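Amidase, hydantoinase/carbamoylase family (Burkholderia vietnamiensis, PDB 5I4M) probably hydrolyses N-carbamoyl-L-amino acids to the free amino acids, as a two-zinc hydrolase of the peptidase M20 family. Local coordinates at residues R256-V270 with L323-L336. Sequence-based numbering, arbitrary orientation.
Sequences RRDALLGASRVVDLV and LRDGVARIAADIGL
Ile330 and Leu269 interlock as knobs from the roughly antiparallel helical segments 259-270 and 323-334, whose axes approach to 9.6 Å at 152°. Ile330 drops among Gly262, Arg265, Val266 and Leu269, its CD1 lying 3.8 Å from Val266 CG2. In return Leu269 enters the hole made by Leu323, Gly326, Val327 and Ile330, where the missing side chain of Gly326 lets Leu269 CD2 come to 3.6 Å from Gly326 CA. Gly262 does the same for Ile334: with CG1 anti to the carbonyl carbon (chi1 -61°), CD1 of Ile334 presses on Gly262 CA at 3.4 Å, closer than normal carbon-carbon contact. Leu336 CD1 shares that glycine. Where helix 313-334 gives way to Gly335, one of two modelled conformers of Arg257 hydrogen-bonds through NH2 to Gly335 O (2.6 Å). Arg265, with Leu261 CG over one guanidinium face, meets the modelled conformer of Asp333 nearly perpendicularly, planes 49° apart; two waters supplement a long salt bridge (NH1 to Asp333 OD2, 3.6 Å). The helices cover strands of the M20 dimerisation domain, Val266 and Leu336 touching Phe241. Bare Gly262 and Gly326 are consistent with the helices' close approach, while reciprocal Arg265 NE-Asp268 salt bridges with the second subunit tie the polar margin to the dimer interface.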
loop_
_atom_site.group_PDB
_atom_site.type_symbol
_atom_site.label_atom_id
_atom_site.label_comp_id
_atom_site.label_asym_id
_atom_site.label_seq_id
_atom_site.Cartn_x
_atom_site.Cartn_y
_atom_site.Cartn_z
ATOM N N ARG A 256 -6.066 -10.991 18.861
ATOM C CA ARG A 256 -5.976 -10.445 17.516
ATOM C C ARG A 256 -5.133 -11.327 16.610
ATOM O O ARG A 256 -4.150 -11.942 17.029
ATOM C CB ARG A 256 -5.364 -9.050 17.550
ATOM C CG ARG A 256 -6.103 -8.118 18.463
ATOM C CD ARG A 256 -5.420 -6.781 18.491
ATOM N NE ARG A 256 -6.253 -5.801 19.177
ATOM C CZ ARG A 256 -6.176 -4.499 18.954
ATOM N NH1 ARG A 256 -5.310 -4.037 18.056
ATOM N NH2 ARG A 256 -6.966 -3.672 19.615
ATOM N N ARG A 257 -5.519 -11.366 15.342
ATOM C CA ARG A 257 -4.744 -12.034 14.303
ATOM C C ARG A 257 -4.413 -10.968 13.270
ATOM O O ARG A 257 -5.087 -10.828 12.247
ATOM C CB ARG A 257 -5.504 -13.228 13.732
ATOM C CG ARG A 257 -5.826 -14.252 14.821
ATOM C CD ARG A 257 -6.154 -15.624 14.264
ATOM N NE ARG A 257 -7.398 -15.661 13.505
ATOM C CZ ARG A 257 -7.488 -16.030 12.227
ATOM N NH1 ARG A 257 -8.667 -16.044 11.621
ATOM N NH2 ARG A 257 -6.406 -16.395 11.552
ATOM N N ASP A 258 -3.369 -10.193 13.580
ATOM C CA ASP A 258 -2.962 -9.008 12.831
ATOM C C ASP A 258 -1.985 -9.407 11.729
ATOM O O ASP A 258 -0.839 -9.782 12.011
ATOM C CB ASP A 258 -2.335 -8.003 13.799
ATOM C CG ASP A 258 -2.094 -6.645 13.173
ATOM O OD1 ASP A 258 -1.696 -6.611 11.988
ATOM O OD2 ASP A 258 -2.306 -5.611 13.873
ATOM N N ALA A 259 -2.426 -9.308 10.469
ATOM C CA ALA A 259 -1.570 -9.730 9.363
ATOM C C ALA A 259 -0.424 -8.756 9.123
ATOM O O ALA A 259 0.624 -9.156 8.606
ATOM C CB ALA A 259 -2.391 -9.898 8.079
ATOM N N LEU A 260 -0.596 -7.482 9.464
ATOM C CA LEU A 260 0.520 -6.556 9.311
ATOM C C LEU A 260 1.560 -6.747 10.412
ATOM O O LEU A 260 2.757 -6.565 10.178
ATOM C CB LEU A 260 -0.005 -5.111 9.275
ATOM C CG LEU A 260 1.049 -4.008 9.114
ATOM C CD1 LEU A 260 1.849 -4.236 7.840
ATOM C CD2 LEU A 260 0.391 -2.627 9.099
ATOM N N LEU A 261 1.136 -7.101 11.617
ATOM C CA LEU A 261 2.107 -7.476 12.635
ATOM C C LEU A 261 2.970 -8.625 12.140
ATOM O O LEU A 261 4.200 -8.599 12.284
ATOM C CB LEU A 261 1.389 -7.856 13.926
ATOM C CG LEU A 261 2.275 -8.196 15.130
ATOM C CD1 LEU A 261 3.099 -6.974 15.567
ATOM C CD2 LEU A 261 1.440 -8.729 16.266
ATOM N N GLY A 262 2.339 -9.630 11.528
ATOM C CA GLY A 262 3.097 -10.742 10.966
ATOM C C GLY A 262 4.015 -10.300 9.844
ATOM O O GLY A 262 5.211 -10.611 9.843
ATOM N N ALA A 263 3.467 -9.565 8.873
ATOM C CA ALA A 263 4.282 -9.114 7.748
ATOM C C ALA A 263 5.457 -8.272 8.224
ATOM O O ALA A 263 6.580 -8.420 7.727
ATOM C CB ALA A 263 3.422 -8.325 6.759
ATOM N N SER A 264 5.215 -7.377 9.183
ATOM C CA SER A 264 6.287 -6.539 9.708
ATOM C C SER A 264 7.376 -7.375 10.365
ATOM O O SER A 264 8.571 -7.064 10.253
ATOM C CB SER A 264 5.717 -5.532 10.710
ATOM O OG SER A 264 4.885 -4.609 10.037
ATOM N N ARG A 265 6.988 -8.433 11.069
ATOM C CA ARG A 265 8.011 -9.287 11.657
ATOM C C ARG A 265 8.822 -9.995 10.583
ATOM O O ARG A 265 10.013 -10.262 10.785
ATOM C CB ARG A 265 7.366 -10.280 12.620
ATOM C CG ARG A 265 6.976 -9.587 13.909
ATOM C CD ARG A 265 6.228 -10.496 14.879
ATOM N NE ARG A 265 5.894 -9.752 16.089
ATOM C CZ ARG A 265 5.021 -10.159 17.002
ATOM N NH1 ARG A 265 4.384 -11.318 16.843
ATOM N NH2 ARG A 265 4.779 -9.404 18.067
ATOM N N VAL A 266 8.210 -10.287 9.431
ATOM C CA VAL A 266 8.970 -10.917 8.354
ATOM C C VAL A 266 9.900 -9.906 7.693
ATOM O O VAL A 266 11.002 -10.262 7.263
ATOM C CB VAL A 266 8.032 -11.579 7.328
ATOM C CG1 VAL A 266 8.839 -12.198 6.184
ATOM C CG2 VAL A 266 7.186 -12.666 8.009
ATOM N N VAL A 267 9.488 -8.640 7.603
ATOM C CA VAL A 267 10.403 -7.621 7.084
ATOM C C VAL A 267 11.686 -7.605 7.906
ATOM O O VAL A 267 12.799 -7.561 7.361
ATOM C CB VAL A 267 9.720 -6.240 7.070
ATOM C CG1 VAL A 267 10.746 -5.126 6.794
ATOM C CG2 VAL A 267 8.608 -6.196 6.017
ATOM N N ASP A 268 11.546 -7.671 9.232
ATOM C CA ASP A 268 12.708 -7.698 10.117
ATOM C C ASP A 268 13.493 -8.993 9.951
ATOM O O ASP A 268 14.730 -8.978 9.912
ATOM C CB ASP A 268 12.241 -7.522 11.565
ATOM C CG ASP A 268 13.247 -6.785 12.432
ATOM O OD1 ASP A 268 14.174 -6.150 11.890
ATOM O OD2 ASP A 268 13.088 -6.826 13.670
ATOM N N LEU A 269 12.791 -10.122 9.842
ATOM C CA LEU A 269 13.460 -11.401 9.624
ATOM C C LEU A 269 14.237 -11.411 8.311
ATOM O O LEU A 269 15.371 -11.904 8.253
ATOM C CB LEU A 269 12.428 -12.532 9.639
ATOM C CG LEU A 269 12.919 -13.905 9.169
ATOM C CD1 LEU A 269 13.920 -14.464 10.147
ATOM C CD2 LEU A 269 11.742 -14.854 8.975
ATOM N N VAL A 270 13.638 -10.886 7.244
ATOM C CA VAL A 270 14.310 -10.845 5.946
ATOM C C VAL A 270 15.615 -10.070 6.049
ATOM O O VAL A 270 16.657 -10.502 5.541
ATOM C CB VAL A 270 13.374 -10.242 4.886
ATOM C CG1 VAL A 270 14.153 -9.768 3.648
ATOM C CG2 VAL A 270 12.312 -11.254 4.507
ATOM N N LEU A 323 14.064 -18.416 5.568
ATOM C CA LEU A 323 12.829 -17.661 5.369
ATOM C C LEU A 323 11.605 -18.545 5.596
ATOM O O LEU A 323 10.675 -18.161 6.311
ATOM C CB LEU A 323 12.792 -17.055 3.969
ATOM C CG LEU A 323 11.468 -16.352 3.633
ATOM C CD1 LEU A 323 11.368 -15.038 4.372
ATOM C CD2 LEU A 323 11.335 -16.132 2.127
ATOM N N ARG A 324 11.576 -19.731 4.976
ATOM C CA ARG A 324 10.375 -20.557 5.072
ATOM C C ARG A 324 10.122 -20.985 6.511
ATOM O O ARG A 324 8.976 -20.990 6.976
ATOM C CB ARG A 324 10.492 -21.771 4.155
ATOM C CG ARG A 324 10.507 -21.385 2.681
ATOM C CD ARG A 324 10.840 -22.580 1.815
ATOM N NE ARG A 324 10.999 -22.212 0.410
ATOM C CZ ARG A 324 10.023 -22.284 -0.482
ATOM N NH1 ARG A 324 8.820 -22.696 -0.108
ATOM N NH2 ARG A 324 10.254 -21.954 -1.743
ATOM N N ASP A 325 11.188 -21.312 7.233
ATOM C CA ASP A 325 11.062 -21.686 8.638
ATOM C C ASP A 325 10.595 -20.507 9.483
ATOM O O ASP A 325 9.686 -20.643 10.313
ATOM C CB ASP A 325 12.408 -22.209 9.141
ATOM C CG ASP A 325 12.358 -22.638 10.586
ATOM O OD1 ASP A 325 11.600 -23.578 10.894
ATOM O OD2 ASP A 325 13.086 -22.044 11.409
ATOM N N GLY A 326 11.209 -19.338 9.287
ATOM C CA GLY A 326 10.869 -18.195 10.116
ATOM C C GLY A 326 9.476 -17.670 9.830
ATOM O O GLY A 326 8.779 -17.209 10.738
ATOM N N VAL A 327 9.059 -17.715 8.563
ATOM C CA VAL A 327 7.707 -17.288 8.206
ATOM C C VAL A 327 6.680 -18.188 8.880
ATOM O O VAL A 327 5.673 -17.712 9.420
ATOM C CB VAL A 327 7.541 -17.285 6.675
ATOM C CG1 VAL A 327 6.059 -17.285 6.280
ATOM C CG2 VAL A 327 8.269 -16.080 6.054
ATOM N N ALA A 328 6.919 -19.504 8.861
ATOM C CA ALA A 328 5.993 -20.423 9.520
ATOM C C ALA A 328 5.910 -20.141 11.011
ATOM O O ALA A 328 4.827 -20.192 11.603
ATOM C CB ALA A 328 6.418 -21.871 9.287
ATOM N N ARG A 329 7.048 -19.856 11.642
ATOM C CA ARG A 329 7.038 -19.604 13.080
ATOM C C ARG A 329 6.254 -18.340 13.406
ATOM O O ARG A 329 5.455 -18.317 14.351
ATOM C CB ARG A 329 8.469 -19.495 13.592
ATOM C CG ARG A 329 8.563 -19.052 15.049
ATOM C CD ARG A 329 10.001 -18.707 15.422
ATOM N NE ARG A 329 10.652 -17.916 14.378
ATOM C CZ ARG A 329 10.526 -16.597 14.241
ATOM N NH1 ARG A 329 9.767 -15.909 15.089
ATOM N NH2 ARG A 329 11.157 -15.969 13.253
ATOM N N ILE A 330 6.473 -17.278 12.631
ATOM C CA ILE A 330 5.768 -16.023 12.868
ATOM C C ILE A 330 4.270 -16.210 12.679
ATOM O O ILE A 330 3.463 -15.727 13.483
ATOM C CB ILE A 330 6.335 -14.923 11.947
ATOM C CG1 ILE A 330 7.711 -14.482 12.453
ATOM C CG2 ILE A 330 5.373 -13.740 11.857
ATOM C CD1 ILE A 330 8.533 -13.718 11.420
ATOM N N ALA A 331 3.873 -16.922 11.620
ATOM C CA ALA A 331 2.450 -17.123 11.363
ATOM C C ALA A 331 1.813 -17.970 12.451
ATOM O O ALA A 331 0.677 -17.710 12.868
ATOM C CB ALA A 331 2.244 -17.777 9.998
ATOM N N ALA A 332 2.535 -18.990 12.923
ATOM C CA ALA A 332 1.995 -19.868 13.955
ATOM C C ALA A 332 1.815 -19.130 15.272
ATOM O O ALA A 332 0.861 -19.399 16.010
ATOM C CB ALA A 332 2.911 -21.076 14.148
ATOM N N ASP A 333 2.729 -18.210 15.589
ATOM C CA ASP A 333 2.636 -17.480 16.848
ATOM C C ASP A 333 1.428 -16.551 16.864
ATOM O O ASP A 333 0.757 -16.414 17.894
ATOM C CB ASP A 333 3.925 -16.698 17.090
ATOM C CG ASP A 333 3.837 -15.789 18.293
ATOM O OD1 ASP A 333 3.931 -16.295 19.431
ATOM O OD2 ASP A 333 3.672 -14.567 18.099
ATOM N N ILE A 334 1.134 -15.913 15.738
ATOM C CA ILE A 334 0.000 -14.996 15.652
ATOM C C ILE A 334 -1.290 -15.739 15.333
ATOM O O ILE A 334 -2.366 -15.368 15.810
ATOM C CB ILE A 334 0.298 -13.909 14.598
ATOM C CG1 ILE A 334 1.528 -13.102 14.999
ATOM C CG2 ILE A 334 -0.918 -12.983 14.380
ATOM C CD1 ILE A 334 2.019 -12.176 13.902
ATOM N N GLY A 335 -1.210 -16.788 14.525
ATOM C CA GLY A 335 -2.411 -17.442 14.048
ATOM C C GLY A 335 -2.811 -16.959 12.669
ATOM O O GLY A 335 -3.996 -16.784 12.374
ATOM N N LEU A 336 -1.828 -16.744 11.810
ATOM C CA LEU A 336 -2.071 -16.336 10.437
ATOM C C LEU A 336 -2.025 -17.549 9.516
ATOM O O LEU A 336 -1.297 -18.511 9.773
ATOM C CB LEU A 336 -1.024 -15.311 9.996
ATOM C CG LEU A 336 -0.885 -14.063 10.865
ATOM C CD1 LEU A 336 0.324 -13.228 10.423
ATOM C CD2 LEU A 336 -2.160 -13.223 10.797
HETATM O O HOH W 1 -2.654 -13.956 18.028
HETATM O O HOH W 2 4.955 -13.727 15.365
HETATM O O HOH W 3 2.396 -12.426 18.775
#